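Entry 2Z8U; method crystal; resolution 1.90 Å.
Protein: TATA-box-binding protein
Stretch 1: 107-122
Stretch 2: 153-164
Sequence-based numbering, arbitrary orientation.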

ATOM      1  N   GLN B 107      10.970  27.747  11.415  1.00 24.62           N
ATOM      2  CA  GLN B 107      10.347  26.489  11.041  1.00 25.37           C
ATOM      3  C   GLN B 107      10.425  26.218   9.549  1.00 24.64           C
ATOM      4  O   GLN B 107      10.483  25.070   9.133  1.00 25.48           O
ATOM      5  CB  GLN B 107       8.885  26.454  11.447  1.00 25.19           C
ATOM      6  CG  GLN B 107       8.665  26.432  12.939  1.00 26.28           C
ATOM      7  CD  GLN B 107       9.129  25.133  13.578  1.00 29.75           C
ATOM      8  OE1 GLN B 107       9.300  24.112  12.898  1.00 32.08           O
ATOM      9  NE2 GLN B 107       9.352  25.170  14.889  1.00 31.08           N
ATOM     10  N   ASN B 108      10.331  27.271   8.756  1.00 25.44           N
ATOM     11  CA  ASN B 108      10.376  27.154   7.291  1.00 26.92           C
ATOM     12  C   ASN B 108      10.905  28.456   6.688  1.00 27.65           C
ATOM     13  O   ASN B 108      10.877  29.501   7.328  1.00 26.27           O
ATOM     14  CB  ASN B 108       8.964  26.865   6.735  1.00 27.03           C
ATOM     15  CG  ASN B 108       8.971  25.935   5.520  1.00 29.66           C
ATOM     16  OD1 ASN B 108       9.869  25.987   4.682  1.00 29.41           O
ATOM     17  ND2 ASN B 108       7.931  25.085   5.415  1.00 29.84           N
ATOM     18  N   MET B 109      11.393  28.385   5.450  1.00 29.29           N
ATOM     19  CA  MET B 109      11.790  29.582   4.692  1.00 31.72           C
ATOM     20  C   MET B 109      11.567  29.327   3.222  1.00 31.35           C
ATOM     21  O   MET B 109      11.677  28.190   2.763  1.00 32.55           O
ATOM     22  CB  MET B 109      13.276  29.913   4.862  1.00 31.45           C
ATOM     23  CG  MET B 109      13.842  29.810   6.255  1.00 31.84           C
ATOM     24  SD  MET B 109      15.641  29.978   6.375  1.00 36.81           S
ATOM     25  CE  MET B 109      15.784  31.749   6.460  1.00 30.35           C
ATOM     26  N   VAL B 110      11.266  30.389   2.484  1.00 30.10           N
ATOM     27  CA  VAL B 110      11.250  30.344   1.027  1.00 28.50           C
ATOM     28  C   VAL B 110      12.496  31.128   0.611  1.00 27.30           C
ATOM     29  O   VAL B 110      12.689  32.263   1.059  1.00 26.23           O
ATOM     30  CB  VAL B 110       9.986  31.017   0.426  1.00 28.79           C
ATOM     31  CG1 VAL B 110      10.117  31.213  -1.085  1.00 29.29           C
ATOM     32  CG2 VAL B 110       8.715  30.205   0.728  1.00 30.72           C
ATOM     33  N   ALA B 111      13.354  30.489  -0.191  1.00 25.33           N
ATOM     34  CA  ALA B 111      14.515  31.142  -0.775  1.00 23.91           C
ATOM     35  C   ALA B 111      14.342  31.068  -2.287  1.00 24.28           C
ATOM     36  O   ALA B 111      13.772  30.095  -2.827  1.00 21.16           O
ATOM     37  CB  ALA B 111      15.777  30.440  -0.375  1.00 23.79           C
ATOM     38  N   THR B 112      14.839  32.101  -2.965  1.00 23.92           N
ATOM     39  CA  THR B 112      14.849  32.125  -4.421  1.00 24.75           C
ATOM     40  C   THR B 112      16.265  32.393  -4.939  1.00 24.60           C
ATOM     41  O   THR B 112      17.123  32.991  -4.244  1.00 23.57           O
ATOM     42  CB  THR B 112      13.874  33.186  -4.999  1.00 24.97           C
ATOM     43  OG1 THR B 112      14.259  34.500  -4.552  1.00 27.14           O
ATOM     44  CG2 THR B 112      12.412  32.900  -4.559  1.00 27.01           C
ATOM     45  N   ALA B 113      16.502  31.909  -6.158  1.00 23.74           N
ATOM     46  CA  ALA B 113      17.751  32.146  -6.847  1.00 24.25           C
ATOM     47  C   ALA B 113      17.492  32.073  -8.352  1.00 24.36           C
ATOM     48  O   ALA B 113      16.420  31.694  -8.798  1.00 24.58           O
ATOM     49  CB  ALA B 113      18.803  31.151  -6.414  1.00 23.17           C
ATOM     50  N   ASP B 114      18.468  32.487  -9.139  1.00 25.78           N
ATOM     51  CA  ASP B 114      18.307  32.420 -10.576  1.00 25.65           C
ATOM     52  C   ASP B 114      19.458  31.613 -11.121  1.00 25.85           C
ATOM     53  O   ASP B 114      20.616  31.851 -10.761  1.00 25.87           O
ATOM     54  CB  ASP B 114      18.229  33.825 -11.187  1.00 26.12           C
ATOM     55  CG  ASP B 114      16.832  34.418 -11.083  1.00 26.63           C
ATOM     56  OD1 ASP B 114      15.964  34.077 -11.897  1.00 27.65           O
ATOM     57  OD2 ASP B 114      16.581  35.230 -10.187  1.00 30.45           O
ATOM     58  N   LEU B 115      19.128  30.609 -11.933  1.00 25.30           N
ATOM     59  CA  LEU B 115      20.149  29.691 -12.454  1.00 26.35           C
ATOM     60  C   LEU B 115      21.144  30.392 -13.391  1.00 25.65           C
ATOM     61  O   LEU B 115      22.285  29.962 -13.497  1.00 25.68           O
ATOM     62  CB  LEU B 115      19.505  28.524 -13.199  1.00 27.10           C
ATOM     63  CG  LEU B 115      18.742  27.444 -12.408  1.00 28.05           C
ATOM     64  CD1 LEU B 115      18.205  26.410 -13.396  1.00 29.86           C
ATOM     65  CD2 LEU B 115      19.622  26.780 -11.346  1.00 29.22           C
ATOM     66  N   GLY B 116      20.701  31.452 -14.065  1.00 25.79           N
ATOM     67  CA  GLY B 116      21.549  32.130 -15.084  1.00 25.83           C
ATOM     68  C   GLY B 116      21.358  31.531 -16.470  1.00 26.31           C
ATOM     69  O   GLY B 116      21.863  32.071 -17.491  1.00 24.35           O
ATOM     70  N   ILE B 117      20.603  30.430 -16.515  1.00 26.29           N
ATOM     71  CA  ILE B 117      20.213  29.791 -17.777  1.00 27.33           C
ATOM     72  C   ILE B 117      18.729  29.474 -17.771  1.00 27.54           C
ATOM     73  O   ILE B 117      18.108  29.374 -16.700  1.00 27.37           O
ATOM     74  CB  ILE B 117      21.025  28.489 -18.073  1.00 28.06           C
ATOM     75  CG1 ILE B 117      20.878  27.485 -16.925  1.00 29.35           C
ATOM     76  CG2 ILE B 117      22.503  28.812 -18.321  1.00 28.07           C
ATOM     77  CD1 ILE B 117      20.275  26.185 -17.330  1.00 32.18           C
ATOM     78  N   GLU B 118      18.158  29.352 -18.957  1.00 27.47           N
ATOM     79  CA  GLU B 118      16.784  28.900 -19.120  1.00 28.07           C
ATOM     80  C   GLU B 118      16.800  27.381 -19.322  1.00 29.17           C
ATOM     81  O   GLU B 118      17.126  26.905 -20.413  1.00 29.25           O
ATOM     82  CB  GLU B 118      16.097  29.637 -20.261  1.00 28.85           C
ATOM     83  CG  GLU B 118      16.054  31.156 -20.074  1.00 27.88           C
ATOM     84  CD  GLU B 118      15.563  31.877 -21.301  1.00 30.81           C
ATOM     85  OE1 GLU B 118      15.341  31.224 -22.348  1.00 35.35           O
ATOM     86  OE2 GLU B 118      15.401  33.098 -21.244  1.00 30.63           O
ATOM     87  N   PRO B 119      16.503  26.618 -18.245  1.00 29.31           N
ATOM     88  CA  PRO B 119      16.676  25.159 -18.253  1.00 30.29           C
ATOM     89  C   PRO B 119      15.709  24.419 -19.170  1.00 30.74           C
ATOM     90  O   PRO B 119      14.573  24.870 -19.386  1.00 30.84           O
ATOM     91  CB  PRO B 119      16.411  24.771 -16.787  1.00 30.20           C
ATOM     92  CG  PRO B 119      15.539  25.828 -16.280  1.00 29.38           C
ATOM     93  CD  PRO B 119      15.995  27.093 -16.938  1.00 29.36           C
ATOM     94  N   ASN B 120      16.177  23.314 -19.736  1.00 32.89           N
ATOM     95  CA  ASN B 120      15.306  22.406 -20.479  1.00 33.87           C
ATOM     96  C   ASN B 120      14.707  21.463 -19.449  1.00 34.61           C
ATOM     97  O   ASN B 120      15.321  20.465 -19.063  1.00 35.05           O
ATOM     98  CB  ASN B 120      16.077  21.646 -21.583  1.00 34.15           C
ATOM     99  CG  ASN B 120      15.161  20.818 -22.495  1.00 34.74           C
ATOM    100  OD1 ASN B 120      15.438  20.654 -23.693  1.00 39.39           O
ATOM    101  ND2 ASN B 120      14.096  20.276 -21.940  1.00 34.22           N
ATOM    102  N   LEU B 121      13.516  21.813 -18.975  1.00 35.25           N
ATOM    103  CA  LEU B 121      12.835  21.031 -17.946  1.00 35.43           C
ATOM    104  C   LEU B 121      12.529  19.567 -18.354  1.00 36.03           C
ATOM    105  O   LEU B 121      12.597  18.672 -17.519  1.00 35.75           O
ATOM    106  CB  LEU B 121      11.585  21.773 -17.459  1.00 35.48           C
ATOM    107  CG  LEU B 121      11.839  23.163 -16.842  1.00 35.88           C
ATOM    108  CD1 LEU B 121      10.544  23.783 -16.344  1.00 36.59           C
ATOM    109  CD2 LEU B 121      12.885  23.104 -15.727  1.00 34.98           C
ATOM    110  N   ASP B 122      12.184  19.338 -19.618  1.00 36.40           N
ATOM    111  CA  ASP B 122      11.957  17.970 -20.117  1.00 37.87           C
ATOM    112  C   ASP B 122      13.223  17.115 -20.001  1.00 37.70           C
ATOM    113  O   ASP B 122      13.158  15.964 -19.580  1.00 37.64           O
ATOM    114  CB  ASP B 122      11.440  17.995 -21.563  1.00 38.68           C
ATOM    115  CG  ASP B 122      10.014  18.517 -21.657  1.00 42.22           C
ATOM    116  OD1 ASP B 122       9.817  19.577 -22.280  1.00 46.16           O
ATOM    117  OD2 ASP B 122       9.095  17.885 -21.080  1.00 45.79           O
TER
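Stretch 2 153-164: LIFGSGKVVITG

Strand 159-163 of stretch 2 is the antiparallel neighbour of strand 107-114, at 158° and with a closest axial approach of 4.6 Å, so that A111 faces I162, T112 faces V161, A113 faces V160 and D114 faces K159.

The backbone satisfies itself at two hydrogen-bonded pairs, A111 with I162 and A113 with V160. A111 N donates to I162 O (2.9 Å) and I162 N to A111 O (2.7 Å), both nearly linear; A113 N donates to V160 O (3.0 Å) and V160 N to A113 O (2.9 Å). L115 N continues the ladder beyond the strand, reaching G158 O at 2.8 Å. V161 N points the other way and donates to L153 O (2.8 Å), while L153 N donates to V161 O, also at 2.8 Å; strand 159-163 is thus bonded along both edges. At the far end N108 OD1 substitutes for a backbone carbonyl, accepting a weak bond from G164 N (2.8 Å), and a water donates to Q107 O (2.8 Å) and, weakly, to G164 O (3.1 Å).

A type I turn, F155 to G158, leads into the strand. G158 N closes it on F155 O (2.9 Å), and S157 OG accepts from K159 N (3.2 Å), a role suited to a short hydroxyl side chain. G158 has phi 105°, which calls for glycine, and a CB there would also lie 2.6 Å from I117 O. Against this turn lies P119, which has no amide hydrogen to satisfy; its CG packs 3.3 Å from F155 O, and a water donates to both P119 O (2.8 Å) and G156 O (2.7 Å).

Aliphatic side chains also meet across the two stretches. L115 CG meets V160 CG2 at 3.5 Å, and I154 CG2 receives L115 CD1 (4.0 Å), P119 CG (3.9 Å) and L121 CD2 (3.9 Å), contacts that ask for no polar partner.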

ATOM      1  N   LEU B 153      11.571  24.009  -6.611  1.00 35.47           N
ATOM      2  CA  LEU B 153      10.840  24.204  -7.855  1.00 36.19           C
ATOM      3  C   LEU B 153      11.729  24.979  -8.812  1.00 35.21           C
ATOM      4  O   LEU B 153      12.285  26.028  -8.455  1.00 36.43           O
ATOM      5  CB  LEU B 153       9.542  24.973  -7.622  1.00 35.03           C
ATOM      6  CG  LEU B 153       8.752  24.641  -6.352  1.00 38.85           C
ATOM      7  CD1 LEU B 153       7.678  25.690  -6.148  1.00 40.54           C
ATOM      8  CD2 LEU B 153       8.142  23.254  -6.448  1.00 37.28           C
ATOM      9  N   ILE B 154      11.879  24.454 -10.014  1.00 33.85           N
ATOM     10  CA  ILE B 154      12.710  25.083 -11.030  1.00 33.57           C
ATOM     11  C   ILE B 154      11.828  25.483 -12.195  1.00 33.70           C
ATOM     12  O   ILE B 154      11.105  24.639 -12.740  1.00 33.26           O
ATOM     13  CB  ILE B 154      13.791  24.112 -11.547  1.00 33.51           C
ATOM     14  CG1 ILE B 154      14.665  23.599 -10.387  1.00 34.40           C
ATOM     15  CG2 ILE B 154      14.623  24.817 -12.636  1.00 31.35           C
ATOM     16  CD1 ILE B 154      15.593  22.423 -10.734  1.00 34.30           C
ATOM     17  N   PHE B 155      11.920  26.748 -12.601  1.00 33.93           N
ATOM     18  CA  PHE B 155      11.093  27.283 -13.682  1.00 33.84           C
ATOM     19  C   PHE B 155      11.885  27.454 -14.975  1.00 33.92           C
ATOM     20  O   PHE B 155      13.118  27.578 -14.934  1.00 32.63           O
ATOM     21  CB  PHE B 155      10.422  28.586 -13.223  1.00 35.07           C
ATOM     22  CG  PHE B 155       9.542  28.388 -12.025  1.00 35.61           C
ATOM     23  CD1 PHE B 155       8.264  27.860 -12.183  1.00 36.31           C
ATOM     24  CD2 PHE B 155      10.024  28.619 -10.737  1.00 37.61           C
ATOM     25  CE1 PHE B 155       7.447  27.607 -11.076  1.00 37.89           C
ATOM     26  CE2 PHE B 155       9.208  28.370  -9.614  1.00 40.47           C
ATOM     27  CZ  PHE B 155       7.919  27.875  -9.795  1.00 37.90           C
ATOM     28  N   GLY B 156      11.177  27.414 -16.113  1.00 34.00           N
ATOM     29  CA  GLY B 156      11.808  27.564 -17.447  1.00 34.69           C
ATOM     30  C   GLY B 156      12.551  28.886 -17.593  1.00 34.73           C
ATOM     31  O   GLY B 156      13.445  29.025 -18.431  1.00 34.75           O
ATOM     32  N   SER B 157      12.185  29.859 -16.763  1.00 35.40           N
ATOM     33  CA  SER B 157      12.837  31.170 -16.768  1.00 35.33           C
ATOM     34  C   SER B 157      14.265  31.105 -16.201  1.00 34.81           C
ATOM     35  O   SER B 157      15.077  31.999 -16.453  1.00 35.12           O
ATOM     36  CB  SER B 157      12.014  32.158 -15.922  1.00 35.85           C
ATOM     37  OG  SER B 157      11.947  31.742 -14.570  1.00 35.61           O
ATOM     38  N   GLY B 158      14.555  30.068 -15.416  1.00 33.81           N
ATOM     39  CA  GLY B 158      15.805  30.011 -14.648  1.00 33.75           C
ATOM     40  C   GLY B 158      15.594  30.289 -13.158  1.00 34.10           C
ATOM     41  O   GLY B 158      16.473  30.020 -12.357  1.00 33.57           O
ATOM     42  N   LYS B 159      14.425  30.809 -12.788  1.00 34.74           N
ATOM     43  CA  LYS B 159      14.086  31.001 -11.358  1.00 35.19           C
ATOM     44  C   LYS B 159      13.996  29.660 -10.642  1.00 35.13           C
ATOM     45  O   LYS B 159      13.461  28.683 -11.181  1.00 34.14           O
ATOM     46  CB  LYS B 159      12.781  31.781 -11.184  1.00 35.10           C
ATOM     47  CG  LYS B 159      12.397  32.174  -9.703  1.00 36.45           C
ATOM     48  CD  LYS B 159      11.379  33.351  -9.772  1.00 38.81           C
ATOM     49  CE  LYS B 159      11.356  34.191  -8.533  1.00 44.36           C
ATOM     50  NZ  LYS B 159      10.750  35.542  -8.830  1.00 48.33           N
ATOM     51  N   VAL B 160      14.533  29.632  -9.422  1.00 35.36           N
ATOM     52  CA  VAL B 160      14.525  28.440  -8.568  1.00 35.86           C
ATOM     53  C   VAL B 160      13.930  28.894  -7.242  1.00 35.74           C
ATOM     54  O   VAL B 160      14.291  29.969  -6.731  1.00 35.49           O
ATOM     55  CB  VAL B 160      15.973  27.948  -8.305  1.00 36.02           C
ATOM     56  CG1 VAL B 160      16.003  26.855  -7.261  1.00 37.71           C
ATOM     57  CG2 VAL B 160      16.611  27.461  -9.591  1.00 36.25           C
ATOM     58  N   VAL B 161      13.031  28.095  -6.688  1.00 34.75           N
ATOM     59  CA  VAL B 161      12.460  28.404  -5.379  1.00 34.90           C
ATOM     60  C   VAL B 161      12.795  27.207  -4.515  1.00 34.90           C
ATOM     61  O   VAL B 161      12.525  26.061  -4.896  1.00 35.47           O
ATOM     62  CB  VAL B 161      10.922  28.581  -5.453  1.00 35.21           C
ATOM     63  CG1 VAL B 161      10.287  28.713  -4.041  1.00 34.42           C
ATOM     64  CG2 VAL B 161      10.548  29.755  -6.354  1.00 35.03           C
ATOM     65  N   ILE B 162      13.369  27.459  -3.342  1.00 34.52           N
ATOM     66  CA  ILE B 162      13.666  26.380  -2.409  1.00 34.75           C
ATOM     67  C   ILE B 162      12.784  26.542  -1.167  1.00 34.19           C
ATOM     68  O   ILE B 162      12.738  27.635  -0.593  1.00 33.80           O
ATOM     69  CB  ILE B 162      15.159  26.383  -2.026  1.00 34.42           C
ATOM     70  CG1 ILE B 162      16.040  26.366  -3.294  1.00 35.71           C
ATOM     71  CG2 ILE B 162      15.486  25.196  -1.136  1.00 35.40           C
ATOM     72  CD1 ILE B 162      17.490  26.726  -3.039  1.00 36.65           C
ATOM     73  N   THR B 163      12.065  25.479  -0.778  1.00 33.96           N
ATOM     74  CA  THR B 163      11.183  25.530   0.402  1.00 33.95           C
ATOM     75  C   THR B 163      11.533  24.430   1.393  1.00 33.56           C
ATOM     76  O   THR B 163      12.274  23.502   1.063  1.00 32.47           O
ATOM     77  CB  THR B 163       9.675  25.473   0.020  1.00 35.22           C
ATOM     78  OG1 THR B 163       9.340  24.174  -0.488  1.00 38.00           O
ATOM     79  CG2 THR B 163       9.335  26.491  -1.072  1.00 36.72           C
ATOM     80  N   GLY B 164      11.017  24.520   2.615  1.00 32.19           N
ATOM     81  CA  GLY B 164      11.308  23.509   3.622  1.00 33.18           C
ATOM     82  C   GLY B 164      12.589  23.774   4.387  1.00 32.91           C
ATOM     83  O   GLY B 164      13.013  22.964   5.217  1.00 33.32           O
TER
HETATM   84  O   HOH W   1      10.498  23.298   6.970  1.00 38.48           O
HETATM   85  O   HOH W   2      13.319  27.141 -20.340  1.00 34.88           O